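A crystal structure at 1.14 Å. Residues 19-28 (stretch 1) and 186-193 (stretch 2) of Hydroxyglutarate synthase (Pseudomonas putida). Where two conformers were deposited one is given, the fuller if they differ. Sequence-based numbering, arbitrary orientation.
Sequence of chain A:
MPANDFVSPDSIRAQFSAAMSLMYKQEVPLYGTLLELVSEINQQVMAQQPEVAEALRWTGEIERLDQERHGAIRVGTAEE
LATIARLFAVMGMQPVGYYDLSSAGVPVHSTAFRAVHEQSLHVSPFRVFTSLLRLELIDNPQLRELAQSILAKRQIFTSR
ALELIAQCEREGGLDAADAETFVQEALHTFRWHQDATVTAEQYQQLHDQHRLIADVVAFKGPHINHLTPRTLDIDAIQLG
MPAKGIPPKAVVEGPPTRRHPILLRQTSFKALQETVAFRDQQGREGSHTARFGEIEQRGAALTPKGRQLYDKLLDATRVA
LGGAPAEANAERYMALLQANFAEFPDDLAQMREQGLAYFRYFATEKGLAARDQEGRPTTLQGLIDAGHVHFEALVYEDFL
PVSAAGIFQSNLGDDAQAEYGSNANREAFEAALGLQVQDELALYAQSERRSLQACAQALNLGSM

Stretch 1 19-28: AMSLMYKQEV
Stretch 2 186-193: ALHTFRWH

Helices often pack against a neighbouring chain segment in a graded way, apolar where side chains interlock and polar where solvent enters, and residues 19-28 and 186-193 of hydroxyglutarate synthase illustrate the principle within some 383 Å² of buried surface. At the apolar centre lies Leu-187, buried, its CA-to-CB bond directed toward the first stretch and its chi1 and chi2 in t and p. Its branched end meets two methionines one helical turn apart: CD1 of Leu-187 lies 3.2 Å from SD of Met-20, and CG of Leu-187 lies 3.6 Å from SD of Met-23. Ala-19 closes this cluster, its small CB 4.2 Å from CD2 of Leu-187.

The methionines reach their places differently. Met-20 sets out sideways and folds through m, m, m, so that its end comes nearer; its SD stands 3.9 Å from CD2 of Phe-190 and 4.9 Å from that ring's centroid, approaching obliquely. Met-23 points toward the second stretch and extends through t, t before turning p at chi3, which puts its CE 4.3 Å from CB of Phe-190. The flexible, unbranched methionine suits such a site, since one side chain can fit against several differently shaped partners.

The backbones set the register. Residues 19-27 are helical, with phi/psi near -64/-41, and Val-28 departs at -133/87. CA of Met-20 lies 6.8 Å from CA of Leu-187, CA of Met-23 is 7.7 Å from CA of Arg-191, and CA of Glu-27 is 7.5 Å from CA of Trp-192, so both chains advance in the same sense. The second stretch begins as helix, makes a type I turn from His-188 to Arg-191, and runs on extended, with Arg-191 at -75/152 and Trp-192 at -76/137.

Arg-191 bridges the two characters of the contact. Its CG packs 3.2 Å from SD of Met-23, and the same sulfur lies over one face of the guanidinium. With chi angles m, t, t and -83°, the side chain also donates from NE to ND1 of His-188 at 3.2 Å.

At the polar edge, Glu-27, in m, t with chi3 near -4°, accepts a nearly linear hydrogen bond: N of Trp-192 to OE2 of Glu-27, 2.9 Å at 178°. The carboxylate thus satisfies an amide on the nonhelical segment. Water extends the link: one molecule donates to OE2 of Glu-27 (2.6 Å from its O) and accepts from NH1 of Arg-191 (3.1 Å), while another donates to OE1 of Glu-27 and to O of Phe-190, its O 2.7 Å from each.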

ATOM      1  N   ALA A  19       7.834 -14.532   2.659  1.00 11.74           N
ATOM      2  CA  ALA A  19       9.277 -14.586   2.931  1.00 12.20           C
ATOM      3  C   ALA A  19       9.792 -13.236   3.407  1.00 11.46           C
ATOM      4  O   ALA A  19      10.668 -13.178   4.286  1.00 12.53           O
ATOM      5  CB  ALA A  19      10.031 -15.060   1.687  1.00 13.79           C
ATOM      6  N   MET A  20       9.297 -12.148   2.829  1.00 11.21           N
ATOM      7  CA  MET A  20       9.679 -10.814   3.284  0.55 11.49           C
ATOM      8  C   MET A  20       9.274 -10.614   4.735  1.00 10.41           C
ATOM      9  O   MET A  20      10.031 -10.045   5.522  1.00 11.78           O
ATOM     10  CB  MET A  20       9.053  -9.733   2.394  0.55 12.25           C
ATOM     11  CG  MET A  20       9.649  -9.569   0.984  0.55 13.80           C
ATOM     12  SD  MET A  20      11.127  -8.548   0.901  0.55 13.10           S
ATOM     13  CE  MET A  20      10.446  -6.901   0.901  0.55 13.31           C
ATOM     14  N   SER A  21       8.074 -11.046   5.093  1.00 11.53           N
ATOM     15  CA  SER A  21       7.603 -10.881   6.460  1.00 11.60           C
ATOM     16  C   SER A  21       8.472 -11.645   7.442  1.00 12.12           C
ATOM     17  O   SER A  21       8.838 -11.135   8.500  1.00 12.57           O
ATOM     18  CB  SER A  21       6.141 -11.315   6.539  1.00 12.74           C
ATOM     19  OG  SER A  21       5.611 -11.035   7.826  1.00 13.71           O
ATOM     20  N   LEU A  22       8.814 -12.881   7.115  1.00 12.75           N
ATOM     21  CA  LEU A  22       9.678 -13.638   8.013  1.00 13.65           C
ATOM     22  C   LEU A  22      11.055 -12.992   8.136  1.00 13.85           C
ATOM     23  O   LEU A  22      11.635 -12.945   9.225  1.00 14.06           O
ATOM     24  CB  LEU A  22       9.793 -15.070   7.503  1.00 15.83           C
ATOM     25  CG  LEU A  22       8.459 -15.790   7.746  1.00 20.77           C
ATOM     26  CD1 LEU A  22       8.692 -17.242   7.418  1.00 25.01           C
ATOM     27  CD2 LEU A  22       7.802 -15.672   9.128  1.00 24.41           C
ATOM     28  N   MET A  23      11.618 -12.519   7.026  1.00 13.15           N
ATOM     29  CA  MET A  23      12.931 -11.886   7.075  0.75 12.93           C
ATOM     30  C   MET A  23      12.888 -10.626   7.927  1.00 12.93           C
ATOM     31  O   MET A  23      13.759 -10.407   8.791  1.00 13.89           O
ATOM     32  CB  MET A  23      13.385 -11.527   5.656  0.75 13.59           C
ATOM     33  CG  MET A  23      14.673 -10.731   5.614  0.75 16.05           C
ATOM     34  SD  MET A  23      15.279 -10.360   3.966  0.75 17.59           S
ATOM     35  CE  MET A  23      14.196  -8.998   3.546  0.75 20.82           C
ATOM     36  N   TYR A  24      11.880  -9.787   7.706  1.00 12.34           N
ATOM     37  CA  TYR A  24      11.753  -8.540   8.435  1.00 12.03           C
ATOM     38  C   TYR A  24      11.546  -8.799   9.926  1.00 11.74           C
ATOM     39  O   TYR A  24      12.091  -8.081  10.765  1.00 13.52           O
ATOM     40  CB  TYR A  24      10.635  -7.689   7.805  1.00 12.61           C
ATOM     41  CG  TYR A  24      10.503  -6.312   8.387  1.00 12.55           C
ATOM     42  CD1 TYR A  24      11.502  -5.348   8.220  1.00 13.44           C
ATOM     43  CD2 TYR A  24       9.397  -5.971   9.109  1.00 13.32           C
ATOM     44  CE1 TYR A  24      11.364  -4.093   8.748  1.00 14.25           C
ATOM     45  CE2 TYR A  24       9.274  -4.718   9.672  1.00 15.14           C
ATOM     46  CZ  TYR A  24      10.254  -3.784   9.487  1.00 14.19           C
ATOM     47  OH  TYR A  24      10.102  -2.547  10.028  1.00 16.89           O
ATOM     48  N   LYS A  25      10.764  -9.816  10.255  1.00 12.48           N
ATOM     49  CA  LYS A  25      10.537 -10.140  11.661  1.00 13.05           C
ATOM     50  C   LYS A  25      11.842 -10.519  12.344  1.00 12.77           C
ATOM     51  O   LYS A  25      12.051 -10.158  13.494  1.00 14.13           O
ATOM     52  CB  LYS A  25       9.508 -11.249  11.746  1.00 14.41           C
ATOM     53  CG  LYS A  25       9.164 -11.628  13.176  1.00 17.31           C
ATOM     54  CD  LYS A  25       8.085 -12.694  13.227  1.00 20.06           C
ATOM     55  CE  LYS A  25       7.992 -13.287  14.625  1.00 29.65           C
ATOM     56  NZ  LYS A  25       6.820 -14.185  14.845  1.00 37.34           N
ATOM     57  N   GLN A  26      12.723 -11.239  11.665  1.00 12.36           N
ATOM     58  CA  GLN A  26      14.031 -11.563  12.216  1.00 14.10           C
ATOM     59  C   GLN A  26      14.863 -10.294  12.418  1.00 13.54           C
ATOM     60  O   GLN A  26      15.560 -10.157  13.429  1.00 14.94           O
ATOM     61  CB  GLN A  26      14.698 -12.575  11.285  1.00 19.15           C
ATOM     62  CG  GLN A  26      16.158 -12.826  11.601  1.00 27.90           C
ATOM     63  CD  GLN A  26      17.115 -11.867  10.868  1.00 38.02           C
ATOM     64  OE1 GLN A  26      17.985 -11.247  11.483  1.00 40.04           O
ATOM     65  NE2 GLN A  26      16.944 -11.745   9.538  1.00 42.46           N
ATOM     66  N   GLU A  27      14.806  -9.385  11.484  1.00 11.88           N
ATOM     67  CA  GLU A  27      15.560  -8.141  11.581  1.00 12.42           C
ATOM     68  C   GLU A  27      15.002  -7.209  12.648  1.00 12.13           C
ATOM     69  O   GLU A  27      15.766  -6.472  13.287  1.00 12.06           O
ATOM     70  CB  GLU A  27      15.559  -7.414  10.235  1.00 12.66           C
ATOM     71  CG  GLU A  27      16.323  -8.130   9.130  1.00 13.93           C
ATOM     72  CD  GLU A  27      16.372  -7.355   7.817  1.00 15.75           C
ATOM     73  OE1 GLU A  27      15.753  -6.280   7.720  1.00 15.71           O
ATOM     74  OE2 GLU A  27      17.079  -7.813   6.885  1.00 17.72           O
ATOM     75  N   VAL A  28      13.680  -7.169  12.802  1.00 11.65           N
ATOM     76  CA  VAL A  28      12.965  -6.180  13.596  1.00 11.54           C
ATOM     77  C   VAL A  28      11.961  -6.920  14.476  1.00 12.16           C
ATOM     78  O   VAL A  28      10.765  -7.053  14.125  1.00 12.10           O
ATOM     79  CB  VAL A  28      12.285  -5.126  12.697  1.00 12.07           C
ATOM     80  CG1 VAL A  28      11.562  -4.084  13.496  1.00 12.31           C
ATOM     81  CG2 VAL A  28      13.309  -4.466  11.786  1.00 13.62           C
ATOM     82  N   ALA A 186      15.527 -12.566  -5.058  1.00 13.11           N
ATOM     83  CA  ALA A 186      14.924 -11.236  -4.973  1.00 13.68           C
ATOM     84  C   ALA A 186      14.990 -10.683  -3.563  1.00 13.91           C
ATOM     85  O   ALA A 186      15.204  -9.488  -3.367  1.00 14.57           O
ATOM     86  CB  ALA A 186      13.470 -11.301  -5.408  1.00 15.34           C
ATOM     87  N   LEU A 187      14.788 -11.543  -2.565  1.00 15.25           N
ATOM     88  CA  LEU A 187      14.773 -11.080  -1.191  1.00 16.93           C
ATOM     89  C   LEU A 187      16.096 -10.451  -0.796  1.00 16.42           C
ATOM     90  O   LEU A 187      16.118  -9.524   0.018  1.00 16.69           O
ATOM     91  CB  LEU A 187      14.475 -12.278  -0.305  1.00 21.77           C
ATOM     92  CG  LEU A 187      13.987 -12.053   1.116  1.00 25.87           C
ATOM     93  CD1 LEU A 187      12.687 -11.347   1.094  1.00 30.00           C
ATOM     94  CD2 LEU A 187      13.872 -13.404   1.804  1.00 25.25           C
ATOM     95  N   HIS A 188      17.206 -10.923  -1.380  1.00 16.19           N
ATOM     96  CA  HIS A 188      18.483 -10.353  -1.023  1.00 17.56           C
ATOM     97  C   HIS A 188      18.541  -8.854  -1.276  1.00 16.29           C
ATOM     98  O   HIS A 188      19.236  -8.119  -0.558  1.00 17.99           O
ATOM     99  CB  HIS A 188      19.588 -11.046  -1.815  1.00 19.57           C
ATOM    100  CG  HIS A 188      19.852 -12.457  -1.425  1.00 22.98           C
ATOM    101  ND1 HIS A 188      19.924 -12.878  -0.109  1.00 25.85           N
ATOM    102  CD2 HIS A 188      20.130 -13.541  -2.184  1.00 24.96           C
ATOM    103  CE1 HIS A 188      20.213 -14.171  -0.082  1.00 25.60           C
ATOM    104  NE2 HIS A 188      20.349 -14.595  -1.329  1.00 27.09           N
ATOM    105  N   THR A 189      17.787  -8.370  -2.275  1.00 13.77           N
ATOM    106  CA  THR A 189      17.803  -6.953  -2.609  1.00 14.08           C
ATOM    107  C   THR A 189      17.376  -6.104  -1.438  1.00 13.18           C
ATOM    108  O   THR A 189      17.812  -4.956  -1.332  1.00 15.38           O
ATOM    109  CB  THR A 189      16.920  -6.710  -3.820  1.00 14.23           C
ATOM    110  OG1 THR A 189      17.458  -7.442  -4.907  1.00 22.09           O
ATOM    111  CG2 THR A 189      16.908  -5.296  -4.261  1.00 15.23           C
ATOM    112  N   PHE A 190      16.517  -6.651  -0.567  1.00 12.88           N
ATOM    113  CA  PHE A 190      15.806  -5.884   0.449  1.00 12.87           C
ATOM    114  C   PHE A 190      16.274  -6.154   1.865  1.00 12.75           C
ATOM    115  O   PHE A 190      15.714  -5.596   2.820  1.00 13.02           O
ATOM    116  CB  PHE A 190      14.314  -6.182   0.319  1.00 12.49           C
ATOM    117  CG  PHE A 190      13.819  -5.994  -1.095  1.00 12.07           C
ATOM    118  CD1 PHE A 190      13.821  -4.736  -1.678  1.00 13.69           C
ATOM    119  CD2 PHE A 190      13.489  -7.073  -1.874  1.00 12.33           C
ATOM    120  CE1 PHE A 190      13.439  -4.558  -2.958  1.00 15.87           C
ATOM    121  CE2 PHE A 190      13.080  -6.891  -3.194  1.00 12.58           C
ATOM    122  CZ  PHE A 190      13.061  -5.626  -3.734  1.00 13.77           C
ATOM    123  N   ARG A 191      17.330  -6.924   2.026  1.00 14.04           N
ATOM    124  CA  ARG A 191      17.836  -7.218   3.352  1.00 15.87           C
ATOM    125  C   ARG A 191      18.576  -6.021   3.939  1.00 15.03           C
ATOM    126  O   ARG A 191      19.205  -5.238   3.216  1.00 16.82           O
ATOM    127  CB  ARG A 191      18.823  -8.364   3.255  1.00 19.09           C
ATOM    128  CG  ARG A 191      18.224  -9.680   3.074  1.00 25.02           C
ATOM    129  CD  ARG A 191      19.283 -10.786   3.137  1.00 25.83           C
ATOM    130  NE  ARG A 191      18.661 -12.022   2.693  1.00 24.63           N
ATOM    131  CZ  ARG A 191      17.946 -12.806   3.479  1.00 26.40           C
ATOM    132  NH1 ARG A 191      17.790 -12.487   4.748  1.00 25.95           N
ATOM    133  NH2 ARG A 191      17.393 -13.905   3.001  1.00 26.20           N
ATOM    134  N   TRP A 192      18.578  -5.940   5.268  1.00 14.60           N
ATOM    135  CA  TRP A 192      19.348  -4.909   5.938  1.00 15.23           C
ATOM    136  C   TRP A 192      20.831  -5.266   5.921  1.00 17.66           C
ATOM    137  O   TRP A 192      21.204  -6.403   6.206  1.00 19.41           O
ATOM    138  CB  TRP A 192      18.893  -4.824   7.402  1.00 17.00           C
ATOM    139  CG  TRP A 192      19.592  -3.730   8.154  1.00 18.65           C
ATOM    140  CD1 TRP A 192      20.723  -3.840   8.916  1.00 22.92           C
ATOM    141  CD2 TRP A 192      19.214  -2.345   8.186  1.00 21.11           C
ATOM    142  NE1 TRP A 192      21.068  -2.610   9.424  1.00 24.36           N
ATOM    143  CE2 TRP A 192      20.154  -1.680   8.995  1.00 23.58           C
ATOM    144  CE3 TRP A 192      18.172  -1.611   7.617  1.00 22.70           C
ATOM    145  CZ2 TRP A 192      20.090  -0.314   9.235  1.00 24.67           C
ATOM    146  CZ3 TRP A 192      18.098  -0.238   7.877  1.00 24.74           C
ATOM    147  CH2 TRP A 192      19.055   0.387   8.671  1.00 25.79           C
ATOM    148  N   HIS A 193      21.687  -4.277   5.630  1.00 19.15           N
ATOM    149  CA  HIS A 193      23.144  -4.428   5.712  1.00 23.36           C
ATOM    150  C   HIS A 193      23.709  -3.288   6.542  1.00 24.72           C
ATOM    151  O   HIS A 193      23.534  -2.121   6.192  1.00 26.06           O
ATOM    152  CB  HIS A 193      23.769  -4.404   4.312  1.00 27.15           C
ATOM    153  CG  HIS A 193      23.268  -5.482   3.409  1.00 32.67           C
ATOM    154  ND1 HIS A 193      22.346  -5.250   2.409  1.00 35.22           N
ATOM    155  CD2 HIS A 193      23.524  -6.812   3.385  1.00 38.61           C
ATOM    156  CE1 HIS A 193      22.065  -6.388   1.800  1.00 37.21           C
ATOM    157  NE2 HIS A 193      22.760  -7.351   2.374  1.00 37.48           N
TER
HETATM  158  O   HOH W   1      18.046 -10.216   6.820  1.00 23.35           O
HETATM  159  O   HOH W   2      16.333 -14.055   7.101  1.00 41.53           O
HETATM  160  O   HOH W   3      15.287  -4.967   5.421  1.00 16.06           O
HETATM  161  O   HOH W   4      20.252  -8.753   7.589  1.00 41.52           O